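Local coordinates for protein beta-lactamase (PDB 5GS8) that probably hydrolyses the amide bond of beta-lactam antibiotics as a class A beta-lactamase, giving substituted beta-amino acids, at residues T195-K200 with H214-S219. Sequence-based numbering, arbitrary orientation.
Sequences TTTGPK and HKTGSS. With NA (sodium ion), chain L; NA (sodium ion), chain H; NA (sodium ion), chain Q; SO4 (sulfate ion), chain C.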
ATOM      1  N   THR A 195     -12.759  -5.946 -11.657  1.00  7.63           N
ATOM      2  CA  THR A 195     -11.670  -5.065 -11.237  1.00  7.24           C
ATOM      3  C   THR A 195     -12.137  -3.654 -10.909  1.00  6.92           C
ATOM      4  O   THR A 195     -12.889  -3.039 -11.703  1.00  8.50           O
ATOM      5  CB  THR A 195     -10.595  -5.037 -12.351  1.00  6.91           C
ATOM      6  OG1 THR A 195     -10.016  -6.342 -12.442  1.00  7.61           O
ATOM      7  CG2 THR A 195      -9.532  -3.978 -12.101  1.00  7.32           C
ATOM      8  N   THR A 196     -11.659  -3.129  -9.792  1.00  7.45           N
ATOM      9  CA  THR A 196     -12.015  -1.776  -9.386  1.00  7.89           C
ATOM     10  C   THR A 196     -10.895  -0.761  -9.524  1.00  8.38           C
ATOM     11  O   THR A 196     -11.145   0.451  -9.448  1.00  8.93           O
ATOM     12  CB  THR A 196     -12.496  -1.712  -7.940  1.00 10.63           C
ATOM     13  OG1 THR A 196     -11.498  -2.213  -7.074  1.00 11.22           O
ATOM     14  CG2 THR A 196     -13.712  -2.596  -7.768  1.00 10.76           C
ATOM     15  N   THR A 197      -9.665  -1.222  -9.700  1.00  7.27           N
ATOM     16  CA  THR A 197      -8.555  -0.318  -9.910  1.00  8.78           C
ATOM     17  C   THR A 197      -8.586   0.235 -11.327  1.00  8.70           C
ATOM     18  O   THR A 197      -9.308  -0.248 -12.214  1.00  9.03           O
ATOM     19  CB  THR A 197      -7.216  -1.006  -9.634  1.00  7.71           C
ATOM     20  OG1 THR A 197      -7.029  -2.069 -10.597  1.00  7.90           O
ATOM     21  CG2 THR A 197      -7.187  -1.588  -8.228  1.00  8.47           C
ATOM     22  N   GLY A 198      -7.872   1.328 -11.508  1.00 10.02           N
ATOM     23  CA  GLY A 198      -7.726   1.954 -12.810  1.00 11.34           C
ATOM     24  C   GLY A 198      -8.977   2.306 -13.548  1.00 10.63           C
ATOM     25  O   GLY A 198      -9.032   2.205 -14.755  1.00 10.03           O
ATOM     26  N   PRO A 199      -9.972   2.879 -12.876  1.00 10.04           N
ATOM     27  CA  PRO A 199     -11.201   3.226 -13.617  1.00 10.48           C
ATOM     28  C   PRO A 199     -11.021   4.332 -14.656  1.00 10.13           C
ATOM     29  O   PRO A 199     -11.870   4.471 -15.544  1.00 12.12           O
ATOM     30  CB  PRO A 199     -12.161   3.654 -12.502  1.00 11.78           C
ATOM     31  CG  PRO A 199     -11.250   4.164 -11.424  1.00 10.34           C
ATOM     32  CD  PRO A 199     -10.068   3.204 -11.436  1.00 11.12           C
ATOM     33  N   LYS A 200      -9.933   5.101 -14.554  1.00 10.30           N
ATOM     34  CA  LYS A 200      -9.639   6.135 -15.552  1.00 12.29           C
ATOM     35  C   LYS A 200      -8.526   5.767 -16.486  1.00 10.76           C
ATOM     36  O   LYS A 200      -8.005   6.645 -17.161  1.00 10.80           O
ATOM     37  CB  LYS A 200      -9.185   7.443 -14.882  1.00 17.99           C
ATOM     38  CG  LYS A 200      -9.983   7.834 -13.654  1.00 25.25           C
ATOM     39  CD  LYS A 200     -11.429   7.977 -14.024  1.00 23.27           C
ATOM     40  CE  LYS A 200     -12.094   9.074 -13.187  1.00 33.73           C
ATOM     41  NZ  LYS A 200     -13.488   8.690 -12.873  1.00 32.95           N
ATOM     42  N   HIS A 214     -10.072  -6.362 -17.093  1.00  7.12           N
ATOM     43  CA  HIS A 214      -8.725  -5.810 -17.110  1.00  7.14           C
ATOM     44  C   HIS A 214      -7.961  -5.956 -15.828  1.00  7.73           C
ATOM     45  O   HIS A 214      -8.503  -6.267 -14.781  1.00  8.22           O
ATOM     46  CB  HIS A 214      -8.765  -4.338 -17.532  1.00  7.14           C
ATOM     47  CG  HIS A 214      -9.317  -3.402 -16.496  1.00  7.95           C
ATOM     48  ND1 HIS A 214      -8.539  -2.479 -15.840  1.00  8.31           N
ATOM     49  CD2 HIS A 214     -10.563  -3.275 -15.974  1.00  6.81           C
ATOM     50  CE1 HIS A 214      -9.271  -1.814 -14.967  1.00  8.44           C
ATOM     51  NE2 HIS A 214     -10.507  -2.296 -15.010  1.00  8.22           N
ATOM     52  N   LYS A 215      -6.667  -5.682 -15.942  1.00  6.33           N
ATOM     53  CA  LYS A 215      -5.730  -5.668 -14.814  1.00  7.04           C
ATOM     54  C   LYS A 215      -4.738  -4.530 -14.941  1.00  7.25           C
ATOM     55  O   LYS A 215      -4.070  -4.405 -15.952  1.00  7.81           O
ATOM     56  CB  LYS A 215      -4.973  -6.991 -14.719  1.00  7.60           C
ATOM     57  CG  LYS A 215      -4.013  -7.084 -13.552  1.00  7.22           C
ATOM     58  CD  LYS A 215      -4.734  -7.321 -12.233  1.00  7.70           C
ATOM     59  CE  LYS A 215      -3.954  -6.833 -11.023  1.00  6.97           C
ATOM     60  NZ  LYS A 215      -3.904  -5.351 -10.941  1.00  7.02           N
ATOM     61  N   THR A 216      -4.686  -3.688 -13.916  1.00  7.12           N
ATOM     62  CA  THR A 216      -3.796  -2.546 -13.900  1.00  6.70           C
ATOM     63  C   THR A 216      -2.390  -2.938 -13.432  1.00  7.51           C
ATOM     64  O   THR A 216      -2.174  -3.991 -12.820  1.00  7.29           O
ATOM     65  CB  THR A 216      -4.385  -1.469 -12.940  1.00  6.90           C
ATOM     66  OG1 THR A 216      -4.617  -2.068 -11.675  1.00  7.93           O
ATOM     67  CG2 THR A 216      -5.651  -0.969 -13.490  1.00  7.95           C
ATOM     68  N   GLY A 217      -1.449  -2.019 -13.584  1.00  6.62           N
ATOM     69  CA  GLY A 217      -0.169  -2.095 -12.878  1.00  6.97           C
ATOM     70  C   GLY A 217       0.366  -0.679 -12.683  1.00  6.54           C
ATOM     71  O   GLY A 217       0.257   0.150 -13.611  1.00  7.40           O
ATOM     72  N   SER A 218       1.007  -0.462 -11.543  1.00  6.45           N
ATOM     73  CA  SER A 218       1.510   0.894 -11.187  1.00  7.03           C
ATOM     74  C   SER A 218       2.785   0.760 -10.359  1.00  8.04           C
ATOM     75  O   SER A 218       2.832  -0.021  -9.402  1.00  9.18           O
ATOM     76  CB  SER A 218       0.510   1.658 -10.368  1.00  6.82           C
ATOM     77  OG  SER A 218      -0.774   1.673 -10.957  1.00  7.55           O
ATOM     78  N   SER A 219       3.836   1.459 -10.783  1.00  7.96           N
ATOM     79  CA  SER A 219       4.971   1.650  -9.931  1.00  8.17           C
ATOM     80  C   SER A 219       4.855   2.860  -9.039  1.00  8.70           C
ATOM     81  O   SER A 219       3.959   3.708  -9.180  1.00  9.92           O
ATOM     82  CB  SER A 219       6.230   1.824 -10.801  1.00  7.52           C
ATOM     83  OG  SER A 219       6.207   3.094 -11.429  1.00  8.37           O
TER
HETATM   84 NA    NA L 311     -11.866  -0.546 -13.253  1.00 19.52          NA
HETATM   85 NA    NA H 307      -9.612   0.597 -16.972  1.00 16.23          NA
HETATM   86 NA    NA Q 316     -13.489  -3.249 -14.536  1.00 20.01          NA
HETATM   87  S   SO4 C 302      -1.733  -1.552  -9.244  1.00 14.91           S
HETATM   88  O1  SO4 C 302      -0.222  -1.826  -9.398  1.00 15.64           O
HETATM   89  O2  SO4 C 302      -2.061  -2.080  -7.889  1.00 15.67           O
HETATM   90  O3  SO4 C 302      -2.492  -2.242 -10.310  1.00 13.01           O
HETATM   91  O4  SO4 C 302      -2.108  -0.196  -9.269  1.00 14.44           O
HETATM   92  O   HOH W   1      -6.521  -4.714 -10.933  1.00 10.19           O
HETATM   93  O   HOH W   2     -14.440   0.232 -12.254  1.00 21.14           O
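In a buried loop-to-strand contact, T195, T197 and G198, after helix 182-193, meet H214 and T216 of strand 212-218, an outermost strand of the five-stranded antiparallel sheet. K215, T216 and G217 fit the KTG motif of class A beta-lactamases, so the contact lies along the wall of the probable active site. The hydroxyls supply the first evidence: T197 OG1 lies 2.6 Å from T216 OG1, a hydrogen bond that is not settled, since the one T197 proton has another acceptor within reach; T197 OG1 also bonds water 1. T216 OG1 in turn donates to O3 of a sulfate at 2.5 Å. That anion, probably from the crystallisation liquor, is bonded as well by S218 OG, S47 and S111, consistent with a pocket for the substrate's carboxylate. K215 NZ, its chain bent at chi2 and chi4, donates to T216 O and water 1, and is hydrogen-bonded to S111 OG. Further back along the strand, the H214 imidazole is met on both faces and at its edge. T195 CG2 sits anti to its own nitrogen (chi1 -66° for OG1), which brings the methyl over one ring face in a CH-pi contact, 3.8 Å from the centroid and 26° off the normal. T195 OG1 lies 2.8 Å from H214 O, a bond likewise unsettled, as OG1 also bonds M192 O. A sodium ion held by G198 O and D232 lies over the opposite face, while ND1 is hydrogen-bonded to D232. At the ring edge a second sodium ion, in plane, joins H214 NE2 to T197 O. G198 CA stands 3.6 Å from T216 CG2.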